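ABC transporter ATP-binding protein (Leptospira interrogans serovar Copenhageni, PDB 4HZI) probably binds and hydrolyses ATP as the nucleotide-binding subunit of an orphan ABC transporter involved in manganese utilization and tolerance. Local coordinates at residues Thr48-Glu56 against Val245-Phe255. Numbering follows the deposited sequence.
Sequences TILDSVSFE and VLLKEGKVIHF
F55 and F255 meet as ring face against methylene: CB of F55 stands over the centre of the F255 ring, 3.8 Å from its centroid and 10° off the normal, which identifies a CH-pi contact. With CG wedged between its own backbone N and carbonyl carbon (chi1 68°), F55 turns its ring aside from F255 and lays one face against V245. There V245 CG2 sits toward the rim, 3.6 Å from F55 CG, and the two side chains cross at nearly a right angle. Further along, V53 CG1 packs against V252 CG2, and V53 CG2 reaches the backbone at G250 O.

At the other end the backbones carry the contact. D51 N donates to G250 O at 2.8 Å, almost straight at the hydrogen but tilted 32° from the carbonyl plane. G250 also brings its CA to 3.2 Å from I49 O, a CA-H...O approach; a type I' turn from K248 to K251 places it there. The side chains of D51 and K251 run alongside each other, and the K251 chain bends so that NZ comes within 3.8 Å of D51 OD2, a long salt bridge also bridged by a water that donates to D51 OD2 and accepts a weak bond from K251 NZ.

The V53 and F55 contacts join two sheets of the ABC ATPase fold: strand 53-58 lies at the edge of the antiparallel sheet, and the hairpin 243-248/251-255 at one edge of the mixed sheet. Two waters stitch the backbones, one from T48 O to E249 O, the other from D51 O to V252 N. Behind the interface, strand 36-42 holds the first segment through backbone bonds of L50 to Y42 and F55 to L37, while V245 pairs with V64 in strand 62-67.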
# COMPACT_ATOMS: atom_id res chain seq x y z
N THR A 48 19.58 3.28 -18.29
CA THR A 48 19.84 4.24 -17.23
C THR A 48 18.70 4.17 -16.19
O THR A 48 17.55 4.45 -16.47
CB THR A 48 19.99 5.65 -17.82
OG1 THR A 48 21.11 5.67 -18.72
CG2 THR A 48 20.27 6.70 -16.72
N ILE A 49 19.02 3.72 -15.01
CA ILE A 49 18.06 3.58 -13.93
C ILE A 49 17.98 4.85 -13.04
O ILE A 49 16.89 5.23 -12.61
CB ILE A 49 18.42 2.37 -13.09
CG1 ILE A 49 18.34 1.11 -13.98
CG2 ILE A 49 17.46 2.24 -11.94
CD1 ILE A 49 18.83 -0.12 -13.28
N LEU A 50 19.14 5.42 -12.75
CA LEU A 50 19.23 6.74 -12.12
C LEU A 50 19.98 7.63 -13.05
O LEU A 50 21.03 7.25 -13.56
CB LEU A 50 19.93 6.66 -10.78
CG LEU A 50 19.21 5.71 -9.82
CD1 LEU A 50 20.03 5.54 -8.57
CD2 LEU A 50 17.81 6.19 -9.44
N ASP A 51 19.46 8.81 -13.27
CA ASP A 51 20.10 9.77 -14.17
C ASP A 51 20.41 11.13 -13.57
O ASP A 51 19.50 11.95 -13.41
CB ASP A 51 19.17 9.94 -15.33
CG ASP A 51 19.76 10.77 -16.47
OD1 ASP A 51 20.87 11.29 -16.37
OD2 ASP A 51 19.05 10.88 -17.46
N SER A 52 21.68 11.32 -13.22
CA SER A 52 22.25 12.58 -12.74
C SER A 52 21.48 13.13 -11.52
O SER A 52 21.04 14.30 -11.47
CB SER A 52 22.29 13.61 -13.90
OG SER A 52 23.07 14.73 -13.53
N VAL A 53 21.33 12.26 -10.53
CA VAL A 53 20.53 12.58 -9.32
C VAL A 53 21.36 13.49 -8.41
O VAL A 53 22.48 13.20 -8.05
CB VAL A 53 20.12 11.27 -8.60
CG1 VAL A 53 19.50 11.56 -7.22
CG2 VAL A 53 19.11 10.55 -9.42
N SER A 54 20.77 14.65 -8.08
CA SER A 54 21.42 15.60 -7.23
C SER A 54 20.46 16.10 -6.13
O SER A 54 19.32 16.51 -6.40
CB SER A 54 21.90 16.79 -8.07
OG SER A 54 22.97 16.41 -8.93
N PHE A 55 20.93 16.02 -4.90
CA PHE A 55 20.25 16.62 -3.78
C PHE A 55 21.16 16.60 -2.56
O PHE A 55 22.25 16.04 -2.58
CB PHE A 55 18.88 15.99 -3.50
CG PHE A 55 18.91 14.57 -2.99
CD1 PHE A 55 18.94 14.26 -1.61
CD2 PHE A 55 18.81 13.53 -3.91
CE1 PHE A 55 18.90 12.93 -1.18
CE2 PHE A 55 18.77 12.19 -3.47
CZ PHE A 55 18.80 11.91 -2.12
N GLU A 56 20.73 17.22 -1.47
CA GLU A 56 21.55 17.13 -0.26
C GLU A 56 20.70 17.27 0.99
O GLU A 56 19.60 17.80 0.90
CB GLU A 56 22.68 18.15 -0.27
CG GLU A 56 22.32 19.59 -0.10
CD GLU A 56 23.15 20.28 1.00
OE1 GLU A 56 24.21 19.74 1.47
OE2 GLU A 56 22.73 21.38 1.41
N VAL A 245 12.53 15.71 -2.42
CA VAL A 245 13.07 15.40 -3.72
C VAL A 245 11.96 14.64 -4.45
O VAL A 245 11.44 13.64 -3.91
CB VAL A 245 14.29 14.45 -3.58
CG1 VAL A 245 14.83 14.00 -4.94
CG2 VAL A 245 15.40 15.08 -2.78
N LEU A 246 11.60 15.06 -5.66
CA LEU A 246 10.55 14.42 -6.44
C LEU A 246 11.29 13.63 -7.55
O LEU A 246 12.17 14.18 -8.22
CB LEU A 246 9.64 15.45 -7.11
CG LEU A 246 8.94 16.46 -6.23
CD1 LEU A 246 8.05 17.35 -7.09
CD2 LEU A 246 8.11 15.84 -5.11
N LEU A 247 11.01 12.32 -7.61
CA LEU A 247 11.73 11.40 -8.47
C LEU A 247 10.77 10.73 -9.44
O LEU A 247 9.74 10.22 -9.06
CB LEU A 247 12.40 10.30 -7.63
CG LEU A 247 13.56 9.57 -8.31
CD1 LEU A 247 14.87 10.33 -8.44
CD2 LEU A 247 13.80 8.21 -7.65
N LYS A 248 11.16 10.74 -10.72
CA LYS A 248 10.34 10.21 -11.79
C LYS A 248 11.27 9.65 -12.88
O LYS A 248 12.12 10.35 -13.40
CB LYS A 248 9.53 11.35 -12.38
CG LYS A 248 8.52 10.95 -13.43
CD LYS A 248 8.05 12.25 -14.12
CE LYS A 248 6.85 12.01 -15.00
NZ LYS A 248 6.48 13.30 -15.66
N GLU A 249 11.15 8.34 -13.08
CA GLU A 249 11.99 7.65 -14.13
C GLU A 249 13.48 7.89 -13.93
O GLU A 249 14.23 8.19 -14.84
CB GLU A 249 11.50 8.08 -15.50
CG GLU A 249 10.12 7.56 -15.84
CD GLU A 249 10.15 6.23 -16.61
OE1 GLU A 249 10.49 5.18 -16.02
OE2 GLU A 249 9.84 6.26 -17.82
N GLY A 250 13.93 7.78 -12.68
CA GLY A 250 15.30 8.02 -12.31
C GLY A 250 15.85 9.41 -12.30
O GLY A 250 17.05 9.60 -12.14
N LYS A 251 14.99 10.41 -12.44
CA LYS A 251 15.46 11.79 -12.49
C LYS A 251 14.76 12.63 -11.44
O LYS A 251 13.61 12.40 -11.13
CB LYS A 251 15.07 12.45 -13.82
CG LYS A 251 15.60 11.68 -15.01
CD LYS A 251 16.05 12.66 -16.08
CE LYS A 251 15.09 12.71 -17.21
NZ LYS A 251 15.32 11.53 -18.09
N VAL A 252 15.48 13.62 -10.97
CA VAL A 252 14.93 14.56 -10.00
C VAL A 252 14.12 15.60 -10.77
O VAL A 252 14.70 16.33 -11.58
CB VAL A 252 16.06 15.19 -9.21
CG1 VAL A 252 15.55 16.32 -8.31
CG2 VAL A 252 16.74 14.17 -8.35
N ILE A 253 12.80 15.62 -10.54
CA ILE A 253 11.81 16.56 -11.14
C ILE A 253 11.95 17.93 -10.39
O ILE A 253 11.94 19.00 -11.01
CB ILE A 253 10.36 15.97 -10.97
CG1 ILE A 253 10.11 14.81 -11.94
CG2 ILE A 253 9.24 16.97 -11.22
CD1 ILE A 253 10.90 14.90 -13.23
N HIS A 254 12.14 17.88 -9.07
CA HIS A 254 12.40 19.09 -8.26
C HIS A 254 13.02 18.67 -6.92
O HIS A 254 12.77 17.55 -6.43
CB HIS A 254 11.11 19.95 -8.06
CG HIS A 254 11.43 21.39 -7.78
ND1 HIS A 254 11.50 21.91 -6.50
CD2 HIS A 254 11.85 22.38 -8.60
CE1 HIS A 254 11.89 23.18 -6.56
NE2 HIS A 254 12.13 23.48 -7.82
N PHE A 255 13.87 19.53 -6.37
CA PHE A 255 14.46 19.37 -5.06
C PHE A 255 14.35 20.74 -4.39
O PHE A 255 14.72 21.77 -4.99
CB PHE A 255 15.94 18.96 -5.14
CG PHE A 255 16.72 19.17 -3.87
CD1 PHE A 255 16.29 18.60 -2.67
CD2 PHE A 255 17.87 19.91 -3.85
CE1 PHE A 255 16.97 18.82 -1.49
CE2 PHE A 255 18.57 20.13 -2.66
CZ PHE A 255 18.13 19.57 -1.49
O HOH W 1 16.80 7.37 -15.64
O HOH W 2 18.04 14.05 -12.19
O HOH W 3 17.28 8.99 -18.23